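Local coordinates for NanU sialic acid binding protein (Bacteroides fragilis, PDB 4L7T) that binds sialic acid with high affinity as a SusD-family protein of the outer membrane, probably handing it to the partner transporter NanO, at residues L395-A400 with R475-D480; Y386-C391 with I410-E415; R416-E421 with R460-M465; K331-G336 with D341-A346; S248-D251 with K255-A258. One frame throughout, in Å; residues are numbered along the deposited sequence. Where two conformers were deposited one is given.

Interaction 1 (L395-A400 with R475-D480); sequences LAEAKA and RLLGAD. With ACT (acetate ion), chain B.
L476 and L477, the last two residues of helix 470-477, both lay a CD2 methyl against the carboxylate of E397 on helix 388-401. In L476, CG stands anti to the backbone N (chi1 162°), which sends the side chain across the gap; its CD2 lies 3.6 Å from E397 OE2 and also brushes CD and OE1 of the same group. L477 follows with a CD2 that comes to 3.4 Å from E397 OE2, with CG and CD1 a little farther back. E397 reaches out from the opposite direction on an extended chain, chi1 -170°, which brings its carboxylate to the leucines. No hydrogen bond joins the segments, and the contact is van der Waals packing of methyls round a buried carboxylate oxygen. Next comes G478, which ends the helix at positive phi (135°) and is also the N-cap position of helix 479-485. The N of A479, in that helix's first turn, donates an almost straight hydrogen bond of 3.0 Å to OXT of an acetate ion, probably from the crystallisation liquor, which Q223 binds as well. The leucines also touch other helices, L476 leaning on W219 of helix 206-223 and L477 on L457 of helix 452-463. This is helix-to-helix-end packing within the helical, TPR-related part of the SusD fold.

Interaction 2 (Y386-C391 with I410-E415); sequences YRYADC and INQVRE
A389, in the first turn of helix 388-401, faces V413 of helix 407-418 with their CA atoms 6.3 Å apart, a close approach between two helices. The side chains meet by their methyls: A389 CB lies 4.3 Å from V413 CG2, and that same methyl sits 4.2 Å from the carbonyl O of A389. V413 has CG1 anti to the backbone N (chi1 175°), which turns CG2 to the alanine and points CG1 to the E463 carboxylate. One residue to the N-terminal side on each helix, the contact becomes polar. The Y388 ring swings out with CG anti to the backbone N, chi1 -169°, and the amide of Q412 approaches it obliquely, with NE2 4.2 Å from CE2 of Y388. Their polar ends are joined through a water: it donates a 2.7 Å hydrogen bond to Q412 OE1 and is hydrogen-bonded to Y388 OH at 3.0 Å. Thus an apolar pair fills the buried side while a water bridge closes the more accessible side next to Q412. E463 of helix 452-463 packs on both A389 and V413, and L249 lies against Y388 and A389. R387, at the N-cap position, ends strand 383-387 just before the helix starts. These residues build a strand-to-helix junction packed between two helices that follow each other in the chain, 388-401 and 407-418, in the TPR-like SusD scaffold.

Interaction 3 (R416-E421 with R460-M465); sequences RAYGKE and RMREFM. With EDO (1,2-ethanediol), chain D.
OE2 of E463 is gripped by two arginines: R416 NH2 reaches it at 2.9 Å in a salt bridge, and R387 NH1 forms a second one. The R416 bond is well bent, with an N-H...O angle of 134°, and meets the syn side of the carboxylate oxygen from somewhat out of its plane. Even so, the guanidinium and carboxylate planes are nearly coplanar, 9° apart, the glutamate at the edge of the guanidinium. A water completes the link, accepting from R416 NE at 2.8 Å and donating to E463 OE1 at 2.7 Å, and R339 also pairs with OE1. R416 gets there by folding: CG is anti to the backbone N, but the chain then bends at chi2 and chi3, bringing NE and NH2 to the glutamate while NH1 binds E266 and the carbonyl of Q250. E463 bends at chi2, which turns its carboxylate to the arginine; its CG sits over one face of the F464 ring, toward the rim. The buried carboxylate is thus surrounded by positive charge, which would probably keep it ionised. Farther along, Y418 OH stands 4.2 Å from R462 NH1, an oblique approach without a bond; R462 is instead held by D435 and by the carbonyl of A332. G419, at positive phi, ends helix 407-418 and serves as the N-cap position of helix 420-425. A buried, water-completed arginine-glutamate network here clamps the end of helix 407-418 to that of helix 452-463 in the SusD fold.

Interaction 4 (K331-G336 with D341-A346); sequences KAFRDG and DASMTA
The F333 ring and the M344 side chain meet at a slant, and the methionine methyl arrives at the rim of the ring: M344 CE lies 3.7 Å from F333 CE2, near the plane of the ring rather than above it. F333 puts its CG beside the backbone N (chi1 -58°), which carries the ring from the loop across to the end of helix 339-343. M344 keeps its first part extended and then bends at chi3 (-74°), and this last turn aims CE at the phenylalanine. S343 sits next to the same ring, its OG 4.2 Å from F333 CZ in an oblique approach; that hydroxyl is already hydrogen-bonded to the carbonyl of R339. M344 is where the chain leaves the helix and enters strand 344-350, and Y329 and P361 also pack on it. With no hydrogen bond between 331-336 and 341-346, the direct contact is van der Waals packing, chiefly methyl against ring edge, seating the buried F333 of an otherwise more open loop against this helix-to-strand junction.

Interaction 5 (S248-D251 with K255-A258); sequences SLQD and KVFA
Q250 lays its aliphatic stem over one methyl of V256: CG2 of V256 lies 3.8 Å from Q250 CB and 4.0 Å from Q250 CG. The two side chains cross at a slant. V256 has CG1 anti to its N (chi1 179°), leaving CG2 as the branch that meets the glutamine. Beyond CG, Q250 bends at chi2 (-77°); its side chain runs at about a right angle to that of K255, its end near the lysine CB, while the rest of the lysine runs extended and leads away. Both segments belong to the long connection between helix 227-244 and strand 267-271 of the SusD fold, where the chain doubles back within a few residues and brings the CA atoms of Q250 and V256 to 6.4 Å. No hydrogen bond joins the two segments. The backbone is tied to neighbours instead: E266 accepts from Q250 N, and N264 donates to V256 O. V256 also sets CB over one face of the F257 ring, toward the rim, and that ring meets F253 edge-to-face.

From the N terminus, interaction 5 closes first, a short turn between helix 227-244 and strand 267-271. Interaction 4 follows in series, folding the loop after helix 328-331 onto the start of strand 344-350. Interaction 2 opens next, at 386; interaction 1 opens at 395, before interaction 2 closes at 410-415, so the two cross. Interaction 1 closes a much longer loop at 475-480, and interaction 3 is nested inside it. Interactions 2 and 3 share helix 407-418, their centres 8 Å apart, and are joined by, among others, the salt bridge of D390 with R460. Interaction 3 also touches interactions 4 and 5, tying both loops to the helices.

Interaction 1 (L395-A400 with R475-D480)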
# COMPACT_ATOMS: atom_id res chain seq x y z
N LEU A 395 -4.66 -14.98 -3.20
CA LEU A 395 -4.98 -16.40 -3.26
C LEU A 395 -5.15 -16.88 -4.72
O LEU A 395 -4.55 -17.93 -5.07
CB LEU A 395 -6.18 -16.69 -2.39
CG LEU A 395 -6.66 -18.14 -2.40
CD1 LEU A 395 -5.52 -19.08 -1.90
CD2 LEU A 395 -7.84 -18.17 -1.43
N ALA A 396 -5.81 -16.05 -5.55
CA ALA A 396 -5.91 -16.26 -7.01
C ALA A 396 -4.49 -16.39 -7.59
O ALA A 396 -4.23 -17.28 -8.41
CB ALA A 396 -6.66 -15.09 -7.68
N GLU A 397 -3.58 -15.49 -7.19
CA GLU A 397 -2.24 -15.51 -7.76
C GLU A 397 -1.50 -16.74 -7.32
O GLU A 397 -0.80 -17.38 -8.14
CB GLU A 397 -1.52 -14.27 -7.28
CG GLU A 397 -0.17 -14.05 -8.02
CD GLU A 397 0.27 -12.57 -8.01
OE1 GLU A 397 -0.16 -11.77 -7.13
OE2 GLU A 397 1.03 -12.17 -8.92
N ALA A 398 -1.58 -17.11 -6.04
CA ALA A 398 -0.89 -18.34 -5.59
C ALA A 398 -1.45 -19.55 -6.39
O ALA A 398 -0.66 -20.47 -6.78
CB ALA A 398 -1.13 -18.58 -4.08
N LYS A 399 -2.75 -19.58 -6.57
CA LYS A 399 -3.43 -20.68 -7.34
C LYS A 399 -2.89 -20.72 -8.78
O LYS A 399 -2.45 -21.77 -9.29
CB LYS A 399 -4.94 -20.55 -7.31
CG LYS A 399 -5.51 -21.01 -5.93
CD LYS A 399 -7.02 -20.90 -5.83
CE LYS A 399 -7.43 -21.55 -4.54
NZ LYS A 399 -8.95 -21.60 -4.56
N ALA A 400 -2.83 -19.56 -9.40
CA ALA A 400 -2.34 -19.46 -10.80
C ALA A 400 -0.90 -19.91 -10.90
O ALA A 400 -0.54 -20.66 -11.81
CB ALA A 400 -2.45 -18.06 -11.26
N ARG A 475 6.82 -6.07 -9.84
CA ARG A 475 8.12 -6.59 -9.37
C ARG A 475 8.03 -8.04 -8.96
O ARG A 475 8.98 -8.79 -9.19
CB ARG A 475 8.64 -5.80 -8.14
CG ARG A 475 9.19 -4.44 -8.54
CD ARG A 475 10.72 -4.43 -8.83
NE ARG A 475 11.50 -4.67 -7.64
CZ ARG A 475 12.33 -5.67 -7.38
NH1 ARG A 475 12.50 -6.68 -8.22
NH2 ARG A 475 12.94 -5.68 -6.22
N LEU A 476 6.94 -8.45 -8.30
CA LEU A 476 6.88 -9.86 -7.88
C LEU A 476 6.95 -10.77 -9.14
O LEU A 476 7.61 -11.81 -9.15
CB LEU A 476 5.56 -10.09 -7.08
CG LEU A 476 5.16 -11.58 -6.98
CD1 LEU A 476 6.08 -12.20 -5.99
CD2 LEU A 476 3.67 -11.63 -6.49
N LEU A 477 6.26 -10.38 -10.19
CA LEU A 477 6.17 -11.28 -11.36
C LEU A 477 7.46 -11.34 -12.15
O LEU A 477 7.75 -12.39 -12.76
CB LEU A 477 4.99 -10.97 -12.22
CG LEU A 477 3.68 -11.40 -11.51
CD1 LEU A 477 2.52 -11.23 -12.42
CD2 LEU A 477 3.67 -12.80 -10.99
N GLY A 478 8.19 -10.23 -12.16
CA GLY A 478 9.60 -10.24 -12.62
C GLY A 478 9.96 -9.09 -13.55
O GLY A 478 9.13 -8.26 -13.96
N ALA A 479 11.26 -9.03 -13.82
CA ALA A 479 11.86 -7.89 -14.51
C ALA A 479 11.17 -7.64 -15.85
O ALA A 479 10.97 -6.47 -16.21
CB ALA A 479 13.39 -8.12 -14.70
N ASP A 480 10.76 -8.69 -16.59
CA ASP A 480 10.13 -8.50 -17.87
C ASP A 480 8.75 -7.85 -17.76
O ASP A 480 8.32 -7.10 -18.64
CB ASP A 480 9.98 -9.84 -18.62
CG ASP A 480 11.30 -10.32 -19.26
OD1 ASP A 480 12.29 -9.53 -19.29
OD2 ASP A 480 11.36 -11.48 -19.79
C ACT B . 12.50 -12.42 -13.15
O ACT B . 11.76 -12.72 -12.15
OXT ACT B . 13.08 -11.27 -13.18
CH3 ACT B . 12.64 -13.42 -14.26

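Interaction 2 (Y386-C391 with I410-E415)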
# COMPACT_ATOMS: atom_id res chain seq x y z
N TYR A 386 -3.94 -3.82 4.28
CA TYR A 386 -4.45 -5.13 3.84
C TYR A 386 -5.94 -5.13 3.96
O TYR A 386 -6.53 -4.78 5.04
CB TYR A 386 -3.95 -6.25 4.73
CG TYR A 386 -2.47 -6.52 4.61
CD1 TYR A 386 -1.83 -6.58 3.40
CD2 TYR A 386 -1.70 -6.80 5.78
CE1 TYR A 386 -0.49 -6.88 3.28
CE2 TYR A 386 -0.36 -7.11 5.67
CZ TYR A 386 0.24 -7.15 4.42
OH TYR A 386 1.60 -7.49 4.39
N ARG A 387 -6.59 -5.47 2.83
CA ARG A 387 -8.05 -5.72 2.94
C ARG A 387 -8.47 -6.95 2.24
O ARG A 387 -7.64 -7.59 1.63
CB ARG A 387 -8.83 -4.56 2.46
CG ARG A 387 -8.57 -4.14 1.14
CD ARG A 387 -9.24 -2.74 0.96
NE ARG A 387 -8.97 -2.17 -0.43
CZ ARG A 387 -9.64 -2.48 -1.54
NH1 ARG A 387 -10.64 -3.43 -1.52
NH2 ARG A 387 -9.26 -1.94 -2.71
N TYR A 388 -9.67 -7.41 2.54
CA TYR A 388 -10.06 -8.75 2.12
C TYR A 388 -9.98 -8.94 0.59
O TYR A 388 -9.62 -10.08 0.18
CB TYR A 388 -11.46 -9.10 2.62
CG TYR A 388 -11.85 -10.57 2.47
CD1 TYR A 388 -10.91 -11.59 2.80
CD2 TYR A 388 -13.10 -10.91 1.99
CE1 TYR A 388 -11.25 -12.99 2.69
CE2 TYR A 388 -13.46 -12.29 1.82
CZ TYR A 388 -12.50 -13.28 2.19
OH TYR A 388 -12.92 -14.61 2.08
N ALA A 389 -10.29 -7.91 -0.24
CA ALA A 389 -10.09 -8.15 -1.68
C ALA A 389 -8.62 -8.52 -2.01
O ALA A 389 -8.38 -9.28 -2.94
CB ALA A 389 -10.59 -6.92 -2.47
N ASP A 390 -7.64 -8.00 -1.25
CA ASP A 390 -6.20 -8.33 -1.49
C ASP A 390 -5.95 -9.80 -1.12
O ASP A 390 -5.29 -10.55 -1.87
CB ASP A 390 -5.44 -7.35 -0.61
CG ASP A 390 -3.94 -7.26 -0.90
OD1 ASP A 390 -3.41 -7.96 -1.79
OD2 ASP A 390 -3.25 -6.47 -0.16
N CYS A 391 -6.54 -10.29 -0.01
CA CYS A 391 -6.44 -11.70 0.33
C CYS A 391 -6.93 -12.56 -0.86
O CYS A 391 -6.23 -13.51 -1.26
CB CYS A 391 -7.35 -11.99 1.57
SG CYS A 391 -7.35 -13.71 2.06
N ILE A 410 -11.19 -14.48 -8.40
CA ILE A 410 -11.25 -13.35 -9.31
C ILE A 410 -12.69 -12.90 -9.47
O ILE A 410 -13.04 -11.73 -9.31
CB ILE A 410 -10.67 -13.68 -10.74
CG1 ILE A 410 -9.15 -13.94 -10.69
CG2 ILE A 410 -10.94 -12.52 -11.69
CD1 ILE A 410 -8.58 -14.61 -11.99
N ASN A 411 -13.61 -13.85 -9.68
CA ASN A 411 -14.99 -13.46 -9.88
C ASN A 411 -15.71 -13.00 -8.59
O ASN A 411 -16.64 -12.24 -8.66
CB ASN A 411 -15.72 -14.62 -10.58
CG ASN A 411 -15.36 -14.65 -12.06
OD1 ASN A 411 -14.97 -13.59 -12.62
ND2 ASN A 411 -15.45 -15.84 -12.70
N GLN A 412 -15.21 -13.39 -7.42
CA GLN A 412 -15.81 -12.81 -6.19
C GLN A 412 -15.53 -11.29 -6.12
O GLN A 412 -16.40 -10.46 -5.78
CB GLN A 412 -15.21 -13.50 -4.96
CG GLN A 412 -15.94 -13.12 -3.65
CD GLN A 412 -15.51 -14.01 -2.42
OE1 GLN A 412 -14.74 -14.95 -2.55
NE2 GLN A 412 -16.05 -13.69 -1.24
N VAL A 413 -14.31 -10.94 -6.50
CA VAL A 413 -13.93 -9.52 -6.52
C VAL A 413 -14.64 -8.73 -7.67
O VAL A 413 -15.16 -7.66 -7.44
CB VAL A 413 -12.39 -9.38 -6.60
CG1 VAL A 413 -11.97 -7.91 -6.73
CG2 VAL A 413 -11.76 -9.92 -5.29
N ARG A 414 -14.70 -9.29 -8.86
CA ARG A 414 -15.46 -8.64 -9.97
C ARG A 414 -16.94 -8.45 -9.67
O ARG A 414 -17.54 -7.43 -9.98
CB ARG A 414 -15.32 -9.45 -11.24
CG ARG A 414 -13.95 -9.32 -11.77
CD ARG A 414 -13.76 -10.06 -13.12
NE ARG A 414 -12.33 -9.94 -13.54
CZ ARG A 414 -11.84 -10.42 -14.70
NH1 ARG A 414 -12.65 -11.07 -15.58
NH2 ARG A 414 -10.52 -10.32 -15.02
N GLU A 415 -17.58 -9.46 -9.06
CA GLU A 415 -18.99 -9.35 -8.76
C GLU A 415 -19.27 -8.11 -7.87
O GLU A 415 -20.23 -7.37 -8.06
CB GLU A 415 -19.49 -10.65 -8.10
CG GLU A 415 -20.93 -10.49 -7.57
CD GLU A 415 -21.40 -11.68 -6.73
OE1 GLU A 415 -20.89 -11.89 -5.60
OE2 GLU A 415 -22.32 -12.41 -7.17
O HOH W 1 -14.11 -16.12 -0.17

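Interaction 3 (R416-E421 with R460-M465)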
# COMPACT_ATOMS: atom_id res chain seq x y z
N ARG A 416 -18.41 -7.86 -6.87
CA ARG A 416 -18.52 -6.67 -5.99
C ARG A 416 -18.39 -5.38 -6.84
O ARG A 416 -19.12 -4.42 -6.62
CB ARG A 416 -17.54 -6.72 -4.76
CG ARG A 416 -17.84 -5.63 -3.74
CD ARG A 416 -17.14 -4.25 -4.05
NE ARG A 416 -15.69 -4.40 -3.90
CZ ARG A 416 -15.07 -4.44 -2.73
NH1 ARG A 416 -15.75 -4.30 -1.59
NH2 ARG A 416 -13.75 -4.59 -2.71
N ALA A 417 -17.43 -5.37 -7.75
CA ALA A 417 -17.06 -4.19 -8.54
C ALA A 417 -18.23 -3.77 -9.52
O ALA A 417 -18.59 -2.57 -9.65
CB ALA A 417 -15.78 -4.51 -9.40
N TYR A 418 -18.81 -4.80 -10.15
CA TYR A 418 -19.90 -4.57 -11.11
C TYR A 418 -21.28 -4.52 -10.47
O TYR A 418 -22.21 -3.99 -11.07
CB TYR A 418 -19.87 -5.58 -12.22
CG TYR A 418 -18.68 -5.49 -13.13
CD1 TYR A 418 -18.55 -4.45 -14.06
CD2 TYR A 418 -17.65 -6.43 -13.02
CE1 TYR A 418 -17.43 -4.38 -14.90
CE2 TYR A 418 -16.49 -6.40 -13.89
CZ TYR A 418 -16.40 -5.35 -14.84
OH TYR A 418 -15.30 -5.40 -15.66
N GLY A 419 -21.42 -5.03 -9.25
CA GLY A 419 -22.74 -5.23 -8.63
C GLY A 419 -23.31 -6.61 -8.98
O GLY A 419 -23.16 -7.09 -10.07
N LYS A 420 -23.96 -7.26 -8.02
CA LYS A 420 -24.35 -8.67 -8.25
C LYS A 420 -25.21 -8.89 -9.47
O LYS A 420 -24.96 -9.79 -10.26
CB LYS A 420 -25.10 -9.18 -7.02
CG LYS A 420 -24.19 -9.31 -5.78
CD LYS A 420 -25.05 -9.37 -4.50
CE LYS A 420 -24.33 -8.79 -3.27
NZ LYS A 420 -24.04 -9.75 -2.19
N GLU A 421 -26.28 -8.12 -9.59
CA GLU A 421 -27.19 -8.37 -10.73
C GLU A 421 -26.64 -7.99 -12.10
O GLU A 421 -26.77 -8.76 -13.05
CB GLU A 421 -28.52 -7.66 -10.54
CG GLU A 421 -29.40 -8.17 -9.40
CD GLU A 421 -30.81 -7.60 -9.52
OE1 GLU A 421 -31.02 -6.65 -10.34
OE2 GLU A 421 -31.72 -8.11 -8.83
N ARG A 460 -5.90 -6.48 -10.01
CA ARG A 460 -5.23 -5.71 -8.93
C ARG A 460 -5.06 -4.26 -9.31
O ARG A 460 -5.09 -3.42 -8.44
CB ARG A 460 -3.91 -6.40 -8.58
CG ARG A 460 -4.08 -7.79 -7.89
CD ARG A 460 -2.75 -8.38 -7.37
NE ARG A 460 -2.09 -7.58 -6.31
CZ ARG A 460 -2.38 -7.68 -5.00
NH1 ARG A 460 -3.26 -8.57 -4.57
NH2 ARG A 460 -1.70 -6.96 -4.06
N MET A 461 -4.87 -3.98 -10.59
CA MET A 461 -4.74 -2.59 -11.00
C MET A 461 -6.08 -1.85 -10.84
O MET A 461 -6.10 -0.69 -10.39
CB MET A 461 -4.26 -2.45 -12.43
CG MET A 461 -3.80 -1.07 -12.66
SD MET A 461 -3.38 -0.98 -14.40
CE MET A 461 -2.30 0.39 -14.52
N ARG A 462 -7.18 -2.54 -11.09
CA ARG A 462 -8.51 -1.92 -11.02
C ARG A 462 -8.89 -1.79 -9.55
O ARG A 462 -9.55 -0.83 -9.16
CB ARG A 462 -9.53 -2.80 -11.72
CG ARG A 462 -9.29 -2.85 -13.21
CD ARG A 462 -10.31 -3.71 -13.93
NE ARG A 462 -10.20 -3.44 -15.39
CZ ARG A 462 -10.65 -4.23 -16.36
NH1 ARG A 462 -11.10 -5.46 -16.12
NH2 ARG A 462 -10.55 -3.84 -17.64
N GLU A 463 -8.48 -2.74 -8.71
CA GLU A 463 -8.94 -2.78 -7.30
C GLU A 463 -8.11 -1.87 -6.35
O GLU A 463 -8.66 -1.34 -5.36
CB GLU A 463 -8.75 -4.25 -6.82
CG GLU A 463 -9.37 -4.64 -5.42
CD GLU A 463 -10.91 -4.42 -5.34
OE1 GLU A 463 -11.65 -4.52 -6.35
OE2 GLU A 463 -11.33 -4.11 -4.18
N PHE A 464 -6.83 -1.64 -6.69
CA PHE A 464 -5.91 -1.01 -5.72
C PHE A 464 -5.21 0.24 -6.20
O PHE A 464 -4.19 0.63 -5.68
CB PHE A 464 -4.85 -2.05 -5.31
CG PHE A 464 -5.43 -3.23 -4.61
CD1 PHE A 464 -6.09 -3.09 -3.42
CD2 PHE A 464 -5.35 -4.47 -5.20
CE1 PHE A 464 -6.65 -4.24 -2.80
CE2 PHE A 464 -5.93 -5.63 -4.57
CZ PHE A 464 -6.54 -5.48 -3.41
N MET A 465 -5.84 0.96 -7.08
CA MET A 465 -5.17 2.25 -7.46
C MET A 465 -5.10 3.11 -6.24
O MET A 465 -6.07 3.20 -5.43
CB MET A 465 -6.04 3.03 -8.49
CG MET A 465 -6.31 2.40 -9.78
SD MET A 465 -7.04 3.61 -11.01
CE MET A 465 -5.90 4.80 -10.92
C1 EDO D . -2.68 -0.67 -8.63
O1 EDO D . -3.62 0.11 -9.50
C2 EDO D . -2.68 -2.15 -8.16
O2 EDO D . -1.80 -3.27 -8.62
O HOH W 2 -14.25 -5.10 -6.25

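Interaction 4 (K331-G336 with D341-A346)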
# COMPACT_ATOMS: atom_id res chain seq x y z
N LYS A 331 -9.10 4.00 -20.14
CA LYS A 331 -8.52 2.68 -20.46
C LYS A 331 -8.48 1.67 -19.31
O LYS A 331 -8.01 0.57 -19.54
CB LYS A 331 -7.09 2.80 -21.00
CG LYS A 331 -7.11 3.39 -22.42
CD LYS A 331 -5.72 3.58 -22.94
CE LYS A 331 -5.83 3.95 -24.41
NZ LYS A 331 -4.63 3.44 -25.11
N ALA A 332 -8.81 2.08 -18.11
CA ALA A 332 -8.64 1.19 -16.95
C ALA A 332 -9.80 0.27 -16.70
O ALA A 332 -9.56 -0.81 -16.08
CB ALA A 332 -8.33 1.96 -15.70
N PHE A 333 -11.02 0.75 -16.99
CA PHE A 333 -12.22 0.05 -16.49
C PHE A 333 -13.21 -0.22 -17.60
O PHE A 333 -13.46 0.65 -18.41
CB PHE A 333 -12.93 0.83 -15.36
CG PHE A 333 -12.07 1.13 -14.18
CD1 PHE A 333 -11.91 0.19 -13.14
CD2 PHE A 333 -11.39 2.35 -14.09
CE1 PHE A 333 -11.08 0.48 -12.03
CE2 PHE A 333 -10.57 2.63 -13.00
CZ PHE A 333 -10.44 1.72 -11.95
N ARG A 334 -13.80 -1.42 -17.58
CA ARG A 334 -14.98 -1.73 -18.44
C ARG A 334 -16.24 -0.95 -18.00
O ARG A 334 -16.40 -0.62 -16.83
CB ARG A 334 -15.26 -3.24 -18.38
CG ARG A 334 -14.14 -4.15 -18.75
CD ARG A 334 -13.50 -3.95 -20.15
NE ARG A 334 -14.54 -3.93 -21.20
CZ ARG A 334 -14.91 -4.99 -21.91
NH1 ARG A 334 -14.33 -6.19 -21.75
NH2 ARG A 334 -15.90 -4.83 -22.82
N ASP A 335 -17.17 -0.62 -18.92
CA ASP A 335 -18.39 0.06 -18.49
C ASP A 335 -19.11 -0.77 -17.46
O ASP A 335 -19.11 -2.03 -17.54
CB ASP A 335 -19.37 0.17 -19.68
CG ASP A 335 -18.90 1.14 -20.72
OD1 ASP A 335 -17.86 1.83 -20.55
OD2 ASP A 335 -19.62 1.19 -21.74
N GLY A 336 -19.71 -0.06 -16.50
CA GLY A 336 -20.39 -0.74 -15.40
C GLY A 336 -19.57 -0.97 -14.15
O GLY A 336 -20.14 -1.17 -13.07
N ASP A 341 -15.63 5.48 -11.05
CA ASP A 341 -16.08 6.65 -10.30
C ASP A 341 -15.64 6.78 -8.86
O ASP A 341 -15.42 7.89 -8.35
CB ASP A 341 -17.63 6.74 -10.33
CG ASP A 341 -18.17 7.22 -11.68
OD1 ASP A 341 -17.41 7.68 -12.59
OD2 ASP A 341 -19.41 7.14 -11.86
N ALA A 342 -15.48 5.64 -8.15
CA ALA A 342 -14.99 5.69 -6.78
C ALA A 342 -13.50 6.05 -6.78
O ALA A 342 -13.03 6.56 -5.81
CB ALA A 342 -15.17 4.34 -6.07
N SER A 343 -12.79 5.73 -7.84
CA SER A 343 -11.30 5.87 -7.83
C SER A 343 -10.82 7.21 -8.38
O SER A 343 -9.78 7.72 -7.95
CB SER A 343 -10.61 4.78 -8.68
OG SER A 343 -10.88 3.48 -8.11
N MET A 344 -11.56 7.71 -9.37
CA MET A 344 -11.12 8.95 -10.08
C MET A 344 -12.28 9.88 -10.41
O MET A 344 -13.36 9.38 -10.80
CB MET A 344 -10.44 8.58 -11.42
CG MET A 344 -9.01 8.06 -11.27
SD MET A 344 -8.28 7.53 -12.88
CE MET A 344 -9.12 5.99 -13.21
N THR A 345 -12.03 11.20 -10.26
CA THR A 345 -12.94 12.23 -10.79
C THR A 345 -12.26 12.83 -12.02
O THR A 345 -11.08 13.13 -11.98
CB THR A 345 -13.28 13.26 -9.72
OG1 THR A 345 -13.96 12.59 -8.63
CG2 THR A 345 -14.28 14.34 -10.23
N ALA A 346 -13.03 13.04 -13.08
CA ALA A 346 -12.55 13.83 -14.24
C ALA A 346 -12.82 15.35 -14.11
O ALA A 346 -13.82 15.82 -13.51
CB ALA A 346 -13.14 13.29 -15.52

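Interaction 5 (S248-D251 with K255-A258)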
# COMPACT_ATOMS: atom_id res chain seq x y z
N SER A 248 -15.18 -9.77 5.17
CA SER A 248 -16.18 -9.86 4.15
C SER A 248 -15.94 -8.71 3.18
O SER A 248 -15.49 -7.63 3.63
CB SER A 248 -17.54 -9.65 4.84
OG SER A 248 -18.56 -9.83 3.90
N LEU A 249 -16.25 -8.91 1.91
CA LEU A 249 -16.34 -7.74 1.01
C LEU A 249 -17.49 -6.79 1.31
O LEU A 249 -18.66 -7.22 1.41
CB LEU A 249 -16.36 -8.17 -0.46
CG LEU A 249 -15.17 -9.00 -0.92
CD1 LEU A 249 -15.45 -9.37 -2.37
CD2 LEU A 249 -13.85 -8.19 -0.84
N GLN A 250 -17.21 -5.48 1.41
CA GLN A 250 -18.30 -4.50 1.45
C GLN A 250 -19.11 -4.57 0.11
O GLN A 250 -18.53 -4.67 -0.98
CB GLN A 250 -17.71 -3.10 1.64
CG GLN A 250 -17.12 -2.87 3.02
CD GLN A 250 -18.29 -2.63 4.04
OE1 GLN A 250 -18.59 -3.50 4.81
NE2 GLN A 250 -19.01 -1.50 3.90
N ASP A 251 -20.46 -4.44 0.15
CA ASP A 251 -21.25 -4.45 -1.05
C ASP A 251 -20.88 -3.23 -1.92
O ASP A 251 -20.89 -3.37 -3.14
CB ASP A 251 -22.76 -4.28 -0.71
CG ASP A 251 -23.38 -5.55 -0.19
OD1 ASP A 251 -22.74 -6.61 -0.26
OD2 ASP A 251 -24.54 -5.47 0.29
N LYS A 255 -17.63 2.62 -0.08
CA LYS A 255 -17.76 2.64 1.38
C LYS A 255 -16.60 1.93 2.05
O LYS A 255 -16.40 2.13 3.23
CB LYS A 255 -19.10 2.07 1.85
CG LYS A 255 -20.32 2.77 1.27
CD LYS A 255 -21.57 2.16 1.95
CE LYS A 255 -22.91 2.59 1.31
NZ LYS A 255 -24.06 2.11 2.16
N VAL A 256 -15.77 1.19 1.30
CA VAL A 256 -14.54 0.65 1.91
C VAL A 256 -13.65 1.78 2.48
O VAL A 256 -13.00 1.61 3.48
CB VAL A 256 -13.72 -0.17 0.87
CG1 VAL A 256 -12.41 -0.71 1.53
CG2 VAL A 256 -14.57 -1.31 0.34
N PHE A 257 -13.72 2.93 1.81
CA PHE A 257 -12.79 4.04 2.08
C PHE A 257 -13.42 5.22 2.80
O PHE A 257 -12.74 6.22 3.03
CB PHE A 257 -12.16 4.51 0.77
CG PHE A 257 -11.61 3.36 -0.04
CD1 PHE A 257 -10.36 2.82 0.29
CD2 PHE A 257 -12.35 2.81 -1.11
CE1 PHE A 257 -9.88 1.76 -0.42
CE2 PHE A 257 -11.80 1.69 -1.85
CZ PHE A 257 -10.58 1.21 -1.47
N ALA A 258 -14.71 5.12 3.13
CA ALA A 258 -15.47 6.29 3.72
C ALA A 258 -15.02 6.63 5.16
O ALA A 258 -14.70 5.73 5.94
CB ALA A 258 -16.97 6.05 3.56